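Local structure of 199aa long hypothetical Trp repressor binding protein (Sulfolobus tokodaii, 2ZKI) at the interface of chains A and B and the interface of chains A and C. The protein is of unconfirmed function but probably works as a flavodoxin-like, FMN-dependent NAD(P)H:quinone oxidoreductase of the WrbA family. Numbering follows the deposited sequence. Chains: chain A/B/C, 199aa long hypothetical Trp repressor binding protein.

Contact 1: the interface of chains A and B. Residues chain A 140, 190, 192-194, 197-198; chain B 140, 190, 192-194, 197.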
# COMPACT_ATOMS: atom_id res chain seq x y z
N ILE A 140 7.87 -12.90 8.40
CA ILE A 140 8.35 -12.83 7.01
C ILE A 140 7.27 -13.22 5.99
O ILE A 140 6.60 -14.23 6.14
CB ILE A 140 9.67 -13.64 6.79
CG1 ILE A 140 9.52 -15.08 7.27
CG2 ILE A 140 10.84 -12.94 7.49
CD1 ILE A 140 10.63 -16.01 6.80
N VAL A 190 9.22 -22.66 3.25
CA VAL A 190 9.83 -21.59 4.02
C VAL A 190 9.73 -21.90 5.52
O VAL A 190 10.64 -21.58 6.29
CB VAL A 190 9.18 -20.22 3.71
CG1 VAL A 190 9.98 -19.08 4.34
CG2 VAL A 190 9.08 -20.02 2.20
N LYS A 192 9.75 -24.87 7.10
CA LYS A 192 10.75 -25.85 7.54
C LYS A 192 12.18 -25.35 7.39
O LYS A 192 13.09 -25.86 8.04
CB LYS A 192 10.54 -27.22 6.85
CG LYS A 192 10.64 -27.23 5.33
CD LYS A 192 12.01 -27.72 4.84
CE LYS A 192 12.15 -29.24 4.96
NZ LYS A 192 13.39 -29.73 4.29
N ALA A 193 12.38 -24.34 6.55
CA ALA A 193 13.70 -23.72 6.38
C ALA A 193 14.08 -22.87 7.59
O ALA A 193 15.25 -22.83 7.99
CB ALA A 193 13.74 -22.90 5.11
N ILE A 194 13.09 -22.19 8.18
CA ILE A 194 13.31 -21.35 9.36
C ILE A 194 13.43 -22.21 10.62
O ILE A 194 14.32 -21.99 11.45
CB ILE A 194 12.19 -20.28 9.52
CG1 ILE A 194 12.16 -19.32 8.33
CG2 ILE A 194 12.33 -19.52 10.85
CD1 ILE A 194 13.33 -18.33 8.25
N CYS A 197 16.35 -25.96 9.69
CA CYS A 197 17.71 -25.67 9.22
C CYS A 197 18.64 -25.13 10.32
O CYS A 197 19.81 -25.52 10.40
CB CYS A 197 17.66 -24.71 8.04
SG CYS A 197 19.15 -24.68 7.03
N ASN A 198 18.12 -24.23 11.16
CA ASN A 198 18.88 -23.69 12.29
C ASN A 198 18.11 -23.77 13.61
O ASN A 198 18.69 -24.04 14.66
CB ASN A 198 19.32 -22.24 12.02
CG ASN A 198 20.21 -22.12 10.80
OD1 ASN A 198 19.73 -22.13 9.66
ND2 ASN A 198 21.52 -21.99 11.02
N ILE B 140 10.89 -13.43 -0.76
CA ILE B 140 10.28 -13.34 0.56
C ILE B 140 10.72 -12.07 1.29
O ILE B 140 11.91 -11.76 1.37
CB ILE B 140 10.50 -14.62 1.42
CG1 ILE B 140 11.99 -14.98 1.53
CG2 ILE B 140 9.71 -15.79 0.83
CD1 ILE B 140 12.29 -16.07 2.56
N VAL B 190 18.00 -15.02 7.75
CA VAL B 190 16.95 -15.57 6.89
C VAL B 190 17.53 -16.13 5.59
O VAL B 190 17.12 -17.21 5.14
CB VAL B 190 15.82 -14.53 6.61
CG1 VAL B 190 14.73 -15.14 5.72
CG2 VAL B 190 15.21 -14.03 7.91
N LYS B 192 20.55 -17.33 5.18
CA LYS B 192 21.26 -18.54 5.58
C LYS B 192 20.29 -19.72 5.74
O LYS B 192 20.62 -20.84 5.36
CB LYS B 192 22.02 -18.30 6.89
CG LYS B 192 22.95 -19.43 7.31
CD LYS B 192 23.52 -19.18 8.71
CE LYS B 192 24.21 -20.42 9.27
NZ LYS B 192 25.47 -20.76 8.55
N ALA B 193 19.11 -19.45 6.28
CA ALA B 193 18.08 -20.46 6.47
C ALA B 193 17.58 -21.05 5.14
O ALA B 193 17.36 -22.26 5.04
CB ALA B 193 16.91 -19.90 7.27
N ILE B 194 17.42 -20.19 4.13
CA ILE B 194 16.94 -20.62 2.81
C ILE B 194 18.03 -21.34 2.01
O ILE B 194 17.77 -22.34 1.35
CB ILE B 194 16.34 -19.44 1.99
CG1 ILE B 194 15.37 -18.60 2.82
CG2 ILE B 194 15.68 -19.94 0.69
CD1 ILE B 194 14.12 -19.33 3.32
N CYS B 197 19.54 -24.99 3.59
CA CYS B 197 18.49 -25.99 3.81
C CYS B 197 18.61 -27.17 2.84
O CYS B 197 18.65 -26.98 1.62
CB CYS B 197 17.10 -25.34 3.70
SG CYS B 197 15.72 -26.36 4.30
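Two copies of the C-terminal helix 174-195 pair about a two-fold axis through their last turns, and the small methyl of alanine lets the backbones come close. B:Ala193 points its CB at the backbone carbonyl O of A:Ala193, 3.4 Å away, while the opposite methyl approaches in the same manner. Beside them the isoleucines reach across: CD1 of A:Ile194 touches CB of B:Ala193 at 4.0 Å. CG1 of A:Ile194 lies beside its own backbone N (chi1 -62°), so that its branched chain reaches over the alanine methyl of the other helix, and B:Ile194 returns the contact. Farther along, A:Val190 and B:Ile140 meet tip to tip, CG1 against CD1 at 4.2 Å. CG1 of B:Ile140 takes the crowded position between backbone N and carbonyl carbon (chi1 55°), presenting its long branch to the helix.

Beyond the helix ends, each cysteine sulphur is anti to its backbone N, but the cysteine and lysine contacts depart from exact symmetry in the model. SG of A:Cys197 rests 3.5 Å from CA of B:Cys197 and makes a weak hydrogen bond, 3.6 Å, to the carbonyl O of B:Ala193. SG of B:Cys197 instead lies beside CA of A:Ala193, and the two sulphurs are not bonded together. A:Lys192 bends so that its CD reaches SG of B:Cys197 at 4.0 Å; B:Lys192 stays extended until chi4 (69°) and crosses A:Asn198 at about a right angle, CE 3.6 Å from the amide ND2. Lysine suits both places: its aliphatic stem packs while its amino end may turn to solvent.

In the flavodoxin-like alpha/beta fold, helix 174-195 is the last helix and A:Ile140 opens the short strand 140-141; a Cys3-Cys196 disulfide ties the tail to the N-terminus.

Contact 2: the interface of chains A and C. Residues chain A 146, 151-152, 154, 159-160; chain C 118-121.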
# COMPACT_ATOMS: atom_id res chain seq x y z
N TYR A 146 5.66 -16.26 -9.57
CA TYR A 146 5.34 -17.02 -10.77
C TYR A 146 6.11 -18.34 -10.78
O TYR A 146 6.83 -18.65 -11.73
CB TYR A 146 5.62 -16.20 -12.03
CG TYR A 146 4.74 -14.97 -12.18
CD1 TYR A 146 5.19 -13.71 -11.76
CD2 TYR A 146 3.47 -15.06 -12.74
CE1 TYR A 146 4.38 -12.58 -11.90
CE2 TYR A 146 2.66 -13.93 -12.88
CZ TYR A 146 3.13 -12.70 -12.46
OH TYR A 146 2.34 -11.59 -12.59
N LEU A 151 0.42 -19.69 -13.17
CA LEU A 151 0.36 -18.30 -12.71
C LEU A 151 0.50 -17.29 -13.86
O LEU A 151 -0.01 -16.17 -13.78
CB LEU A 151 1.40 -18.03 -11.62
CG LEU A 151 1.01 -18.49 -10.21
CD1 LEU A 151 2.24 -18.69 -9.34
CD2 LEU A 151 0.04 -17.51 -9.56
N PHE A 152 1.21 -17.70 -14.91
CA PHE A 152 1.24 -16.94 -16.16
C PHE A 152 -0.07 -17.12 -16.92
O PHE A 152 -0.61 -16.16 -17.48
CB PHE A 152 2.40 -17.42 -17.05
CG PHE A 152 3.77 -17.17 -16.47
CD1 PHE A 152 4.38 -15.92 -16.58
CD2 PHE A 152 4.48 -18.21 -15.86
CE1 PHE A 152 5.66 -15.70 -16.06
CE2 PHE A 152 5.76 -18.00 -15.35
CZ PHE A 152 6.35 -16.75 -15.45
N THR A 154 -3.29 -18.25 -15.98
CA THR A 154 -4.61 -17.98 -15.40
C THR A 154 -5.25 -16.70 -15.93
O THR A 154 -4.59 -15.66 -16.04
CB THR A 154 -4.59 -17.99 -13.84
OG1 THR A 154 -5.91 -17.72 -13.34
CG2 THR A 154 -3.62 -16.94 -13.29
N GLY A 159 -2.46 -14.98 -8.72
CA GLY A 159 -1.45 -14.00 -9.12
C GLY A 159 -0.24 -14.04 -8.22
O GLY A 159 -0.19 -14.85 -7.30
N PRO A 160 0.74 -13.15 -8.46
CA PRO A 160 2.00 -13.15 -7.70
C PRO A 160 1.83 -12.82 -6.22
O PRO A 160 2.61 -13.29 -5.39
CB PRO A 160 2.84 -12.08 -8.40
CG PRO A 160 1.86 -11.21 -9.10
CD PRO A 160 0.72 -12.09 -9.49
N THR C 118 -0.75 -9.90 -17.36
CA THR C 118 -1.52 -10.99 -16.76
C THR C 118 -2.74 -10.44 -16.02
O THR C 118 -2.88 -9.22 -15.87
CB THR C 118 -0.62 -11.88 -15.85
OG1 THR C 118 -1.39 -12.95 -15.28
CG2 THR C 118 0.03 -11.05 -14.74
N VAL C 119 -3.62 -11.33 -15.56
CA VAL C 119 -4.91 -10.92 -14.97
C VAL C 119 -4.80 -10.12 -13.67
O VAL C 119 -5.56 -9.17 -13.47
CB VAL C 119 -5.89 -12.13 -14.83
CG1 VAL C 119 -5.45 -13.08 -13.72
CG2 VAL C 119 -7.32 -11.65 -14.62
N HIS C 120 -3.87 -10.49 -12.79
CA HIS C 120 -3.71 -9.78 -11.52
C HIS C 120 -2.24 -9.44 -11.25
O HIS C 120 -1.69 -9.79 -10.20
CB HIS C 120 -4.30 -10.60 -10.37
CG HIS C 120 -5.75 -10.96 -10.56
ND1 HIS C 120 -6.20 -12.26 -10.47
CD2 HIS C 120 -6.83 -10.20 -10.82
CE1 HIS C 120 -7.51 -12.28 -10.67
NE2 HIS C 120 -7.92 -11.04 -10.88
N GLY C 121 -1.62 -8.75 -12.20
CA GLY C 121 -0.19 -8.43 -12.11
C GLY C 121 0.14 -6.95 -12.00
O GLY C 121 1.18 -6.51 -12.49
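The hydroxyl OG1 of C:Thr118 is the polar side-chain atom best placed for a partner, yet no hydrogen bond grips it across the interface. Two backbone carbonyls of chain A approach it loosely: O of A:Leu151 at 3.8 Å and O of A:Phe152 at 4.0 Å. Threonine suits this spot because one branch offers a hydroxyl to the carbonyl end of the short helix 150-153 while the other offers a methyl. With OG1 anti to the backbone N (chi1 -180°), CG2 is set in the crowded position between N and the carbonyl carbon and points at A:Tyr146. These two side chains meet tip to tip, CG2 against the phenolic OH.

The tyrosine is long enough to bring its OH to the partner loop. Within chain A the carbonyl carbon of A:Leu151 lies in plane at the edge of the A:Tyr146 ring, and CD2 of A:Tyr146 stands 4.0 Å above the plane of the A:Phe152 ring, toward the rim, which may help to fix the tilt of the tyrosine.

On the flanks, CG1 of C:Val119 approaches the carbonyl O of A:Thr154 at 3.6 Å, and CD of the compact A:Pro160 ring faces the carbonyl O of C:His120 at 3.4 Å.

In this patch van der Waals contact, with no hydrogen bond across, brings loops of two subunits together. The chain C loop follows strand 109-115, and in flavodoxin-like proteins the loop after this strand typically borders the FMN, so the contact may help shape the pocket across the subunit boundary.

The centres of the C-alpha atoms of contact 1 and contact 2 lie about 26 Å apart, and the two share no residue of chain A. Contact 1 uses the end of helix 174-195 with residue 140, whereas contact 2 uses the segment 146-160 and, from chain C, the loop 118-121. Residue 140 leads along the chain towards that segment. Chain A therefore meets two neighbours through separate surfaces, each a two-fold interface, and the pair can build the deposited four-chain assembly. WrbA proteins are typically tetrameric, so this is plausibly the working form; both contacts join subunits, and contact 2 also probably lies beside the flavin site.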